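Local coordinates for vacuolar aminopeptidase 1 (Saccharomyces cerevisiae S288c, PDB 4R8F), which removes amino acids, preferably neutral or hydrophobic ones, from the N-termini of peptides as a dodecameric zinc enzyme of the vacuole, and is the major Cvt cargo, at residues Ile85-Asp90 / Leu338-Asn343; Asn373-Thr378 / Ala422-Leu427; Asp90-Lys95 / Asn294-Ser299; Asn4-Ala9 / Val446-Lys451. All coordinates share one frame; numbering follows the deposited sequence.

Three of the four contacts lie in or at the end of one mixed sheet. Interaction 1 pairs its parallel strands 83-88 and 336-340, and interaction 2 adds the next strand, 423-428; their centres lie about 13 Å apart, and a probable hydrogen bond from S339 N to I425 O joins them. Interaction 3, also centred about 13 Å from interaction 1, shares D90 with it and leads towards the six-stranded antiparallel sheet; its segment 294-299 carries zinc ligands, as both segments of interaction 1 do. Interaction 4, centred about 18 Å from interaction 1, joins the chain start to helix 445-465. Along the chain, interaction 4 encloses the others: interaction 3 is nested within interaction 1, and interaction 2 follows. Segments far apart in sequence thus supply part of the metal site.

Interaction 1: Ile85-Asp90 / Leu338-Asn343; sequences IGSHVD and LSADVN
H88 and D341, both ligands of zinc site 1, are hydrogen-bonded directly to each other: H88 NE2 donates to D341 OD1 at 2.9 Å. H88 ends one strand and D341 follows the end of its parallel neighbour in the central sheet of the M18 aminopeptidase fold, where strand ends deliver metal-binding residues to one site. The bond is bent, with an angle of 137° at the hydrogen. Ring and carboxylate planes are almost perpendicular, and the nitrogen comes to OD1 from above the carboxylate plane. V342 N reaches the same oxygen from the opposite face, so two donors grip it and limit how the carboxylate can turn. Weak bonds from H88 ND1 to D90 O and OD1 hold the other edge of the imidazole, and a first torsion of 65° turns the ring so that NE2 faces D341.

Behind this polar end the strands are paired in the usual parallel way. G86, paired with S339, bonds to the residues flanking it: its N donates to L338 O at 2.7 Å, and its O accepts from A340 N at 2.6 Å. S87 turns its hydroxyl to D260 on helix 258-276, while D259 of that helix, a ligand of both zinc ions, lies beside H88 and D341. On the face carrying I85 and L338, which F456 of helix 445-465 covers, I85 CG1 lies 4.2 Å from L338 CB, and I85 CG2 rests 4.1 Å from A340 CB.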
loop_
_atom_site.group_PDB
_atom_site.type_symbol
_atom_site.label_atom_id
_atom_site.label_comp_id
_atom_site.label_asym_id
_atom_site.label_seq_id
_atom_site.Cartn_x
_atom_site.Cartn_y
_atom_site.Cartn_z
ATOM N N ILE A 85 10.499 -46.923 25.006
ATOM C CA ILE A 85 10.863 -45.523 24.884
ATOM C C ILE A 85 11.320 -45.315 23.450
ATOM O O ILE A 85 12.179 -46.047 22.951
ATOM C CB ILE A 85 11.950 -45.089 25.883
ATOM C CG1 ILE A 85 11.443 -45.277 27.317
ATOM C CG2 ILE A 85 12.303 -43.628 25.651
ATOM C CD1 ILE A 85 12.477 -45.019 28.389
ATOM N N GLY A 86 10.706 -44.342 22.782
ATOM C CA GLY A 86 11.061 -43.982 21.415
ATOM C C GLY A 86 11.589 -42.560 21.387
ATOM O O GLY A 86 11.015 -41.665 22.003
ATOM N N SER A 87 12.685 -42.353 20.668
ATOM C CA SER A 87 13.327 -41.048 20.599
ATOM C C SER A 87 14.055 -40.914 19.269
ATOM O O SER A 87 14.119 -41.871 18.498
ATOM C CB SER A 87 14.313 -40.897 21.755
ATOM O OG SER A 87 14.737 -39.552 21.883
ATOM N N HIS A 88 14.591 -39.729 18.988
ATOM C CA HIS A 88 15.339 -39.536 17.748
ATOM C C HIS A 88 16.764 -39.064 18.008
ATOM O O HIS A 88 17.041 -38.395 19.005
ATOM C CB HIS A 88 14.583 -38.638 16.751
ATOM C CG HIS A 88 14.392 -37.221 17.200
ATOM N ND1 HIS A 88 15.240 -36.201 16.817
ATOM C CD2 HIS A 88 13.425 -36.641 17.950
ATOM C CE1 HIS A 88 14.817 -35.060 17.330
ATOM N NE2 HIS A 88 13.718 -35.299 18.022
ATOM N N VAL A 89 17.665 -39.467 17.115
ATOM C CA VAL A 89 19.089 -39.155 17.239
ATOM C C VAL A 89 19.622 -38.224 16.144
ATOM O O VAL A 89 20.757 -37.754 16.247
ATOM C CB VAL A 89 19.963 -40.435 17.296
ATOM C CG1 VAL A 89 19.829 -41.103 18.658
ATOM C CG2 VAL A 89 19.631 -41.402 16.162
ATOM N N ASP A 90 18.828 -37.959 15.105
ATOM C CA ASP A 90 19.212 -36.946 14.119
ATOM C C ASP A 90 19.066 -35.566 14.740
ATOM O O ASP A 90 18.228 -35.346 15.617
ATOM C CB ASP A 90 18.394 -37.047 12.822
ATOM C CG ASP A 90 16.931 -36.687 13.009
ATOM O OD1 ASP A 90 16.334 -37.120 14.022
ATOM O OD2 ASP A 90 16.374 -35.987 12.130
ATOM N N LEU A 338 6.531 -44.501 25.486
ATOM C CA LEU A 338 6.944 -43.141 25.764
ATOM C C LEU A 338 7.625 -42.617 24.516
ATOM O O LEU A 338 8.680 -43.113 24.112
ATOM C CB LEU A 338 7.893 -43.080 26.952
ATOM C CG LEU A 338 7.320 -43.656 28.247
ATOM C CD1 LEU A 338 8.247 -43.323 29.401
ATOM C CD2 LEU A 338 5.911 -43.142 28.511
ATOM N N SER A 339 6.980 -41.647 23.882
ATOM C CA SER A 339 7.541 -40.979 22.727
ATOM C C SER A 339 8.325 -39.789 23.244
ATOM O O SER A 339 7.765 -38.731 23.514
ATOM C CB SER A 339 6.430 -40.527 21.789
ATOM O OG SER A 339 6.933 -39.638 20.822
ATOM N N ALA A 340 9.627 -39.978 23.405
ATOM C CA ALA A 340 10.448 -39.005 24.103
ATOM C C ALA A 340 11.008 -37.967 23.147
ATOM O O ALA A 340 11.924 -38.262 22.380
ATOM C CB ALA A 340 11.576 -39.706 24.846
ATOM N N ASP A 341 10.441 -36.763 23.183
ATOM C CA ASP A 341 11.005 -35.628 22.458
ATOM C C ASP A 341 10.876 -34.328 23.254
ATOM O O ASP A 341 9.924 -34.138 24.017
ATOM C CB ASP A 341 10.368 -35.483 21.073
ATOM C CG ASP A 341 11.238 -34.686 20.107
ATOM O OD1 ASP A 341 12.398 -34.358 20.456
ATOM O OD2 ASP A 341 10.766 -34.392 18.987
ATOM N N VAL A 342 11.837 -33.432 23.043
ATOM C CA VAL A 342 12.021 -32.267 23.904
ATOM C C VAL A 342 10.872 -31.266 23.815
ATOM O O VAL A 342 10.259 -31.092 22.762
ATOM C CB VAL A 342 13.356 -31.535 23.615
ATOM C CG1 VAL A 342 14.528 -32.508 23.656
ATOM C CG2 VAL A 342 13.309 -30.807 22.280
ATOM N N ASN A 343 10.599 -30.629 24.950
ATOM C CA ASN A 343 9.627 -29.548 25.060
ATOM C C ASN A 343 10.375 -28.231 25.265
ATOM O O ASN A 343 11.607 -28.206 25.273
ATOM C CB ASN A 343 8.680 -29.816 26.236
ATOM C CG ASN A 343 7.554 -30.769 25.874
ATOM O OD1 ASN A 343 6.739 -30.482 24.992
ATOM N ND2 ASN A 343 7.488 -31.903 26.571
#

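Interaction 2: Asn373-Thr378 / Ala422-Leu427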
loop_
_atom_site.group_PDB
_atom_site.type_symbol
_atom_site.label_atom_id
_atom_site.label_comp_id
_atom_site.label_asym_id
_atom_site.label_seq_id
_atom_site.Cartn_x
_atom_site.Cartn_y
_atom_site.Cartn_z
ATOM N N ASN A 373 -5.296 -30.118 20.184
ATOM C CA ASN A 373 -5.271 -30.856 18.934
ATOM C C ASN A 373 -3.959 -31.626 18.959
ATOM O O ASN A 373 -3.004 -31.175 19.575
ATOM C CB ASN A 373 -5.322 -29.893 17.750
ATOM C CG ASN A 373 -6.482 -28.913 17.847
ATOM O OD1 ASN A 373 -7.627 -29.260 17.561
ATOM N ND2 ASN A 373 -6.189 -27.683 18.251
ATOM N N GLY A 374 -3.895 -32.778 18.305
ATOM C CA GLY A 374 -2.749 -33.674 18.469
ATOM C C GLY A 374 -3.169 -34.961 19.155
ATOM O O GLY A 374 -4.234 -35.029 19.774
ATOM N N HIS A 375 -2.309 -35.972 19.078
ATOM C CA HIS A 375 -2.726 -37.357 19.310
ATOM C C HIS A 375 -3.087 -37.723 20.757
ATOM O O HIS A 375 -3.729 -38.750 20.990
ATOM C CB HIS A 375 -1.672 -38.330 18.754
ATOM C CG HIS A 375 -0.557 -38.635 19.707
ATOM N ND1 HIS A 375 -0.563 -39.750 20.517
ATOM C CD2 HIS A 375 0.599 -37.983 19.974
ATOM C CE1 HIS A 375 0.540 -39.771 21.241
ATOM N NE2 HIS A 375 1.262 -38.710 20.931
ATOM N N MET A 376 -2.688 -36.888 21.715
ATOM C CA MET A 376 -2.947 -37.163 23.131
ATOM C C MET A 376 -4.164 -36.444 23.697
ATOM O O MET A 376 -4.530 -36.662 24.854
ATOM C CB MET A 376 -1.727 -36.807 23.968
ATOM C CG MET A 376 -0.690 -37.910 24.038
ATOM S SD MET A 376 0.483 -37.522 25.338
ATOM C CE MET A 376 -0.585 -37.578 26.779
ATOM N N ALA A 377 -4.782 -35.578 22.901
ATOM C CA ALA A 377 -6.115 -35.103 23.230
ATOM C C ALA A 377 -7.011 -36.331 23.254
ATOM O O ALA A 377 -6.815 -37.264 22.470
ATOM C CB ALA A 377 -6.605 -34.107 22.193
ATOM N N THR A 378 -7.975 -36.342 24.166
ATOM C CA THR A 378 -8.898 -37.473 24.313
ATOM C C THR A 378 -8.235 -38.764 24.845
ATOM O O THR A 378 -8.811 -39.847 24.722
ATOM C CB THR A 378 -9.689 -37.768 23.005
ATOM O OG1 THR A 378 -8.933 -38.623 22.138
ATOM C CG2 THR A 378 -10.040 -36.482 22.264
ATOM N N ALA A 422 -0.913 -49.038 20.219
ATOM C CA ALA A 422 -0.553 -48.992 21.625
ATOM C C ALA A 422 -0.681 -47.576 22.169
ATOM O O ALA A 422 -0.486 -46.597 21.452
ATOM C CB ALA A 422 0.865 -49.497 21.820
ATOM N N ARG A 423 -1.004 -47.484 23.449
ATOM C CA ARG A 423 -1.146 -46.212 24.125
ATOM C C ARG A 423 0.219 -45.541 24.225
ATOM O O ARG A 423 1.179 -46.138 24.710
ATOM C CB ARG A 423 -1.753 -46.427 25.507
ATOM C CG ARG A 423 -1.902 -45.175 26.338
ATOM C CD ARG A 423 -2.822 -45.420 27.523
ATOM N NE ARG A 423 -4.231 -45.139 27.221
ATOM C CZ ARG A 423 -5.249 -45.987 27.375
ATOM N NH1 ARG A 423 -5.064 -47.227 27.820
ATOM N NH2 ARG A 423 -6.481 -45.584 27.076
ATOM N N THR A 424 0.283 -44.299 23.754
ATOM C CA THR A 424 1.537 -43.575 23.590
ATOM C C THR A 424 1.452 -42.228 24.293
ATOM O O THR A 424 0.462 -41.525 24.165
ATOM C CB THR A 424 1.834 -43.351 22.095
ATOM O OG1 THR A 424 1.840 -44.614 21.421
ATOM C CG2 THR A 424 3.180 -42.662 21.890
ATOM N N ILE A 425 2.495 -41.876 25.035
ATOM C CA ILE A 425 2.534 -40.614 25.771
ATOM C C ILE A 425 3.715 -39.789 25.281
ATOM O O ILE A 425 4.846 -40.267 25.289
ATOM C CB ILE A 425 2.691 -40.858 27.286
ATOM C CG1 ILE A 425 1.610 -41.821 27.798
ATOM C CG2 ILE A 425 2.624 -39.544 28.053
ATOM C CD1 ILE A 425 2.162 -42.961 28.616
ATOM N N ASP A 426 3.444 -38.563 24.840
ATOM C CA ASP A 426 4.501 -37.625 24.458
ATOM C C ASP A 426 5.021 -36.898 25.687
ATOM O O ASP A 426 4.261 -36.303 26.449
ATOM C CB ASP A 426 4.006 -36.604 23.432
ATOM C CG ASP A 426 3.826 -37.204 22.049
ATOM O OD1 ASP A 426 3.771 -38.445 21.931
ATOM O OD2 ASP A 426 3.729 -36.440 21.068
ATOM N N LEU A 427 6.328 -36.957 25.876
ATOM C CA LEU A 427 6.965 -36.251 26.965
ATOM C C LEU A 427 8.427 -36.030 26.630
ATOM O O LEU A 427 8.893 -36.434 25.567
ATOM C CB LEU A 427 6.801 -37.028 28.278
ATOM C CG LEU A 427 7.188 -38.508 28.313
ATOM C CD1 LEU A 427 8.680 -38.711 28.096
ATOM C CD2 LEU A 427 6.758 -39.110 29.644
#
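M376 reaches from a type I turn, G374 to A377, to the backbone of strand 423-428, and its side chain can be followed atom by atom. From CB the chain leads to CG, which rests on one face of the H375 ring, offset toward the rim, and lies 3.8 Å from T424 O. An extended step then carries SD to the strand backbone, where it accepts a weak hydrogen bond from D426 N over 3.2 Å. At SD the chain bends (chi3 64°), which brings the terminal CE against I425 CG2 at 4.0 Å.

H375 comes from the same turn and uses its edge. NE2 donates to D426 OD1 at 2.7 Å along a nearly straight path (167°); the oxygen lies in the ring plane, yet the nitrogen stands well above the carboxylate plane, the two planes being 56° apart. CE1 of the same ring sits 3.4 Å from T424 O, also near the ring plane. An alanine here takes away the ring, which would probably leave the D426 carboxylate without its mate and the thioether of M376 freer to swing.

P414 and A417 of helix 412-420 pack on the imidazole, as does T301 of a neighbouring subunit, while T378 bonds to N63 of that subunit, which places the turn at a dodecamer interface. A carboxylate at NE2 and a carbonyl oxygen at CE1 would both tend to stabilise positive charge on the ring, so a raised affinity of H375 for a second proton is plausible.

Interaction 3: Asp90-Lys95 / Asn294-Ser299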
loop_
_atom_site.group_PDB
_atom_site.type_symbol
_atom_site.label_atom_id
_atom_site.label_comp_id
_atom_site.label_asym_id
_atom_site.label_seq_id
_atom_site.Cartn_x
_atom_site.Cartn_y
_atom_site.Cartn_z
ATOM N N ASP A 90 18.828 -37.959 15.105
ATOM C CA ASP A 90 19.212 -36.946 14.119
ATOM C C ASP A 90 19.066 -35.566 14.740
ATOM O O ASP A 90 18.228 -35.346 15.617
ATOM C CB ASP A 90 18.394 -37.047 12.822
ATOM C CG ASP A 90 16.931 -36.687 13.009
ATOM O OD1 ASP A 90 16.334 -37.120 14.022
ATOM O OD2 ASP A 90 16.374 -35.987 12.130
ATOM N N ALA A 91 19.909 -34.650 14.289
ATOM C CA ALA A 91 19.906 -33.278 14.769
ATOM C C ALA A 91 20.033 -32.353 13.579
ATOM O O ALA A 91 20.432 -32.780 12.496
ATOM C CB ALA A 91 21.059 -33.058 15.736
ATOM N N LEU A 92 19.687 -31.088 13.774
ATOM C CA LEU A 92 19.848 -30.097 12.722
ATOM C C LEU A 92 21.324 -29.929 12.414
ATOM O O LEU A 92 22.120 -29.715 13.324
ATOM C CB LEU A 92 19.283 -28.746 13.145
ATOM C CG LEU A 92 17.800 -28.653 13.496
ATOM C CD1 LEU A 92 17.409 -27.186 13.555
ATOM C CD2 LEU A 92 16.924 -29.394 12.499
ATOM N N THR A 93 21.682 -30.046 11.140
ATOM C CA THR A 93 23.045 -29.779 10.703
ATOM C C THR A 93 23.095 -29.238 9.286
ATOM O O THR A 93 22.076 -29.072 8.616
ATOM C CB THR A 93 23.954 -31.035 10.786
ATOM O OG1 THR A 93 23.242 -32.188 10.317
ATOM C CG2 THR A 93 24.435 -31.265 12.221
ATOM N N VAL A 94 24.313 -28.926 8.872
ATOM C CA VAL A 94 24.632 -28.604 7.505
ATOM C C VAL A 94 25.292 -29.851 6.946
ATOM O O VAL A 94 26.114 -30.474 7.613
ATOM C CB VAL A 94 25.604 -27.419 7.459
ATOM C CG1 VAL A 94 26.068 -27.147 6.038
ATOM C CG2 VAL A 94 24.958 -26.188 8.076
ATOM N N LYS A 95 24.921 -30.224 5.731
ATOM C CA LYS A 95 25.491 -31.392 5.093
ATOM C C LYS A 95 26.232 -31.016 3.837
ATOM O O LYS A 95 25.808 -30.143 3.084
ATOM C CB LYS A 95 24.406 -32.405 4.752
ATOM C CG LYS A 95 23.985 -33.230 5.947
ATOM C CD LYS A 95 23.111 -34.394 5.531
ATOM C CE LYS A 95 22.633 -35.174 6.742
ATOM N NZ LYS A 95 23.698 -36.039 7.329
ATOM N N ASN A 294 15.850 -39.092 11.040
ATOM C CA ASN A 294 14.918 -38.315 10.210
ATOM C C ASN A 294 13.640 -37.793 10.868
ATOM O O ASN A 294 12.624 -37.644 10.193
ATOM C CB ASN A 294 14.545 -39.107 8.948
ATOM C CG ASN A 294 15.752 -39.535 8.134
ATOM O OD1 ASN A 294 15.717 -40.578 7.488
ATOM N ND2 ASN A 294 16.820 -38.737 8.150
ATOM N N GLU A 295 13.683 -37.490 12.161
ATOM C CA GLU A 295 12.552 -36.821 12.817
ATOM C C GLU A 295 12.441 -35.360 12.376
ATOM O O GLU A 295 11.334 -34.838 12.227
ATOM C CB GLU A 295 12.672 -36.907 14.342
ATOM C CG GLU A 295 11.389 -36.558 15.088
ATOM C CD GLU A 295 11.170 -35.061 15.267
ATOM O OE1 GLU A 295 9.992 -34.626 15.254
ATOM O OE2 GLU A 295 12.166 -34.315 15.420
ATOM N N GLU A 296 13.586 -34.714 12.152
ATOM C CA GLU A 296 13.622 -33.319 11.699
ATOM C C GLU A 296 13.088 -33.162 10.263
ATOM O O GLU A 296 12.818 -32.049 9.809
ATOM C CB GLU A 296 15.053 -32.769 11.772
ATOM C CG GLU A 296 15.692 -32.785 13.159
ATOM C CD GLU A 296 15.009 -31.864 14.157
ATOM O OE1 GLU A 296 14.239 -30.972 13.737
ATOM O OE2 GLU A 296 15.247 -32.028 15.375
ATOM N N ILE A 297 12.943 -34.290 9.568
ATOM C CA ILE A 297 12.541 -34.341 8.169
ATOM C C ILE A 297 11.110 -34.882 7.999
ATOM O O ILE A 297 10.613 -34.979 6.878
ATOM C CB ILE A 297 13.624 -35.135 7.371
ATOM C CG1 ILE A 297 14.417 -34.181 6.482
ATOM C CG2 ILE A 297 13.076 -36.285 6.529
ATOM C CD1 ILE A 297 15.268 -33.223 7.275
ATOM N N GLY A 298 10.439 -35.196 9.107
ATOM C CA GLY A 298 9.051 -35.668 9.076
ATOM C C GLY A 298 8.847 -37.163 9.292
ATOM O O GLY A 298 7.712 -37.645 9.240
ATOM N N SER A 299 9.942 -37.898 9.497
ATOM C CA SER A 299 9.911 -39.313 9.916
ATOM C C SER A 299 9.518 -40.343 8.849
ATOM O O SER A 299 9.601 -41.547 9.110
ATOM C CB SER A 299 9.042 -39.509 11.179
ATOM O OG SER A 299 9.689 -38.990 12.332
#
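D90 reaches with its carboxylate into the loop that carries zinc ligands E295 and E296, meeting the start of the type I beta turn from E295 to G298. This is the tight part of the contact, largely buried. OD2 takes the N-H of E296 on its syn lone pair at 3.1 Å and 165°, while OD1 receives a weak bond from E295 N at 3.3 Å. A first torsion of 68° swings the carboxylate across to these amides, and Y116 OH, from strand 108-116, is a further partner of OD2. This is consistent with a second-shell role, D90 steadying the backbone of two metal-binding glutamates. A leucine in its place would probably leave the E296 amide and the Y116 hydroxyl without their acceptor and let the turn shift under its zinc ligands.

The other side is looser and partly open to solvent. Here the chain leaves toward strand 93-105, and no hydrogen bond joins L92 to the turn. E296, bent at chi2, lays its side chain at about a right angle to that of L92, which H435, another zinc ligand, also touches. The nearest approach of this pair is from L92 CD2 to E296 OE1, at 3.4 Å.

Interaction 4: Asn4-Ala9 / Val446-Lys451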
loop_
_atom_site.group_PDB
_atom_site.type_symbol
_atom_site.label_atom_id
_atom_site.label_comp_id
_atom_site.label_asym_id
_atom_site.label_seq_id
_atom_site.Cartn_x
_atom_site.Cartn_y
_atom_site.Cartn_z
ATOM N N ASN A 4 25.510 -35.865 44.072
ATOM C CA ASN A 4 26.905 -35.756 43.605
ATOM C C ASN A 4 27.137 -36.483 42.270
ATOM O O ASN A 4 28.092 -36.182 41.551
ATOM C CB ASN A 4 27.899 -36.226 44.693
ATOM C CG ASN A 4 29.336 -36.304 44.197
ATOM O OD1 ASN A 4 29.763 -37.333 43.670
ATOM N ND2 ASN A 4 30.093 -35.228 44.386
ATOM N N TYR A 5 26.244 -37.411 41.930
ATOM C CA TYR A 5 26.355 -38.195 40.714
ATOM C C TYR A 5 25.375 -37.699 39.649
ATOM O O TYR A 5 25.232 -38.322 38.596
ATOM C CB TYR A 5 26.128 -39.680 41.035
ATOM C CG TYR A 5 27.052 -40.639 40.304
ATOM C CD1 TYR A 5 28.370 -40.284 39.993
ATOM C CD2 TYR A 5 26.618 -41.916 39.951
ATOM C CE1 TYR A 5 29.211 -41.161 39.333
ATOM C CE2 TYR A 5 27.458 -42.802 39.293
ATOM C CZ TYR A 5 28.753 -42.419 38.987
ATOM O OH TYR A 5 29.594 -43.292 38.334
ATOM N N GLU A 6 24.730 -36.558 39.913
ATOM C CA GLU A 6 23.944 -35.864 38.899
ATOM C C GLU A 6 24.878 -35.153 37.908
ATOM O O GLU A 6 24.454 -34.244 37.193
ATOM C CB GLU A 6 22.957 -34.873 39.540
ATOM C CG GLU A 6 21.957 -35.506 40.515
ATOM C CD GLU A 6 20.601 -35.854 39.907
ATOM O OE1 GLU A 6 19.782 -36.486 40.613
ATOM O OE2 GLU A 6 20.339 -35.500 38.739
ATOM N N ASP A 7 26.153 -35.563 37.879
ATOM C CA ASP A 7 27.037 -35.302 36.741
ATOM C C ASP A 7 27.929 -36.527 36.420
ATOM O O ASP A 7 28.900 -36.731 37.152
ATOM C CB ASP A 7 27.950 -34.079 36.996
ATOM C CG ASP A 7 27.599 -33.310 38.271
ATOM O OD1 ASP A 7 26.520 -33.533 38.853
ATOM O OD2 ASP A 7 28.422 -32.470 38.698
ATOM N N ILE A 8 27.682 -37.365 35.394
ATOM C CA ILE A 8 26.485 -37.525 34.500
ATOM C C ILE A 8 26.087 -36.420 33.508
ATOM O O ILE A 8 25.519 -36.717 32.457
ATOM C CB ILE A 8 25.222 -38.098 35.219
ATOM C CG1 ILE A 8 24.399 -39.021 34.300
ATOM C CG2 ILE A 8 24.258 -37.010 35.638
ATOM C CD1 ILE A 8 25.179 -40.020 33.470
ATOM N N ALA A 9 26.412 -35.175 33.812
ATOM C CA ALA A 9 26.144 -34.061 32.932
ATOM C C ALA A 9 27.431 -33.896 32.141
ATOM O O ALA A 9 27.405 -33.616 30.941
ATOM C CB ALA A 9 25.825 -32.813 33.741
ATOM N N VAL A 446 19.673 -34.119 32.822
ATOM C CA VAL A 446 20.098 -35.414 32.283
ATOM C C VAL A 446 19.851 -36.491 33.330
ATOM O O VAL A 446 19.267 -37.532 33.033
ATOM C CB VAL A 446 21.591 -35.421 31.892
ATOM C CG1 VAL A 446 22.049 -36.821 31.492
ATOM C CG2 VAL A 446 21.847 -34.452 30.752
ATOM N N GLY A 447 20.297 -36.223 34.556
ATOM C CA GLY A 447 20.139 -37.154 35.669
ATOM C C GLY A 447 18.692 -37.423 36.034
ATOM O O GLY A 447 18.306 -38.576 36.229
ATOM N N LEU A 448 17.892 -36.362 36.129
ATOM C CA LEU A 448 16.460 -36.501 36.394
ATOM C C LEU A 448 15.770 -37.278 35.274
ATOM O O LEU A 448 14.855 -38.058 35.525
ATOM C CB LEU A 448 15.797 -35.131 36.562
ATOM C CG LEU A 448 16.209 -34.324 37.801
ATOM C CD1 LEU A 448 15.670 -32.908 37.709
ATOM C CD2 LEU A 448 15.745 -34.984 39.088
ATOM N N GLY A 449 16.219 -37.064 34.043
ATOM C CA GLY A 449 15.699 -37.793 32.892
ATOM C C GLY A 449 16.013 -39.271 32.979
ATOM O O GLY A 449 15.138 -40.105 32.762
ATOM N N VAL A 450 17.263 -39.595 33.305
ATOM C CA VAL A 450 17.672 -40.987 33.513
ATOM C C VAL A 450 16.874 -41.602 34.668
ATOM O O VAL A 450 16.426 -42.741 34.577
ATOM C CB VAL A 450 19.191 -41.105 33.786
ATOM C CG1 VAL A 450 19.565 -42.500 34.275
ATOM C CG2 VAL A 450 19.983 -40.764 32.531
ATOM N N LYS A 451 16.685 -40.832 35.736
ATOM C CA LYS A 451 15.932 -41.298 36.900
ATOM C C LYS A 451 14.499 -41.663 36.530
ATOM O O LYS A 451 14.021 -42.748 36.878
ATOM C CB LYS A 451 15.920 -40.243 38.013
ATOM C CG LYS A 451 15.618 -40.815 39.389
ATOM C CD LYS A 451 15.486 -39.726 40.453
ATOM C CE LYS A 451 14.075 -39.633 41.014
ATOM N NZ LYS A 451 13.773 -40.723 41.989
#
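E6 and G447 bring the two backbones closest, with CA atoms 5.2 Å apart, where the irregular chain start passes the first turns of helix 445-465. The helix is regular at this point, with V450 N bonded to V446 O at 2.9 Å and K451 N to G447 O. The facing chain is not: the peptide before I8 is modelled cis, N4 and Y5 are poorly ordered and the model is strained up to I8, so the fine detail of this segment is doubtful.

No hydrogen bond crosses the contact, which rests on packing. E6 bends at chi2 and brings OE2 to G447 CA at 3.5 Å, with L448 N slightly further off at 3.7 Å. The absence of a side chain at G447 makes this approach possible, because a CB there would run into the carboxylate oxygen. I8 supplies the apolar half. Its CG1 meets V446 CG1 at 4.3 Å, and that methyl also lies 3.6 Å from I8 O; CG1 of V446 is anti to its own backbone N (chi1 173°), which directs it to the incoming chain.

The contact is superficial and lies away from the metal site. On its inner side V446 packs on L262 and F265 and V450 on A266 and I269, all on helix 258-276, while K451 NZ binds N393 O at the end of helix 380-393. Segment 4-9 thus lays the approach to helix 9-18 across the start of helix 445-465.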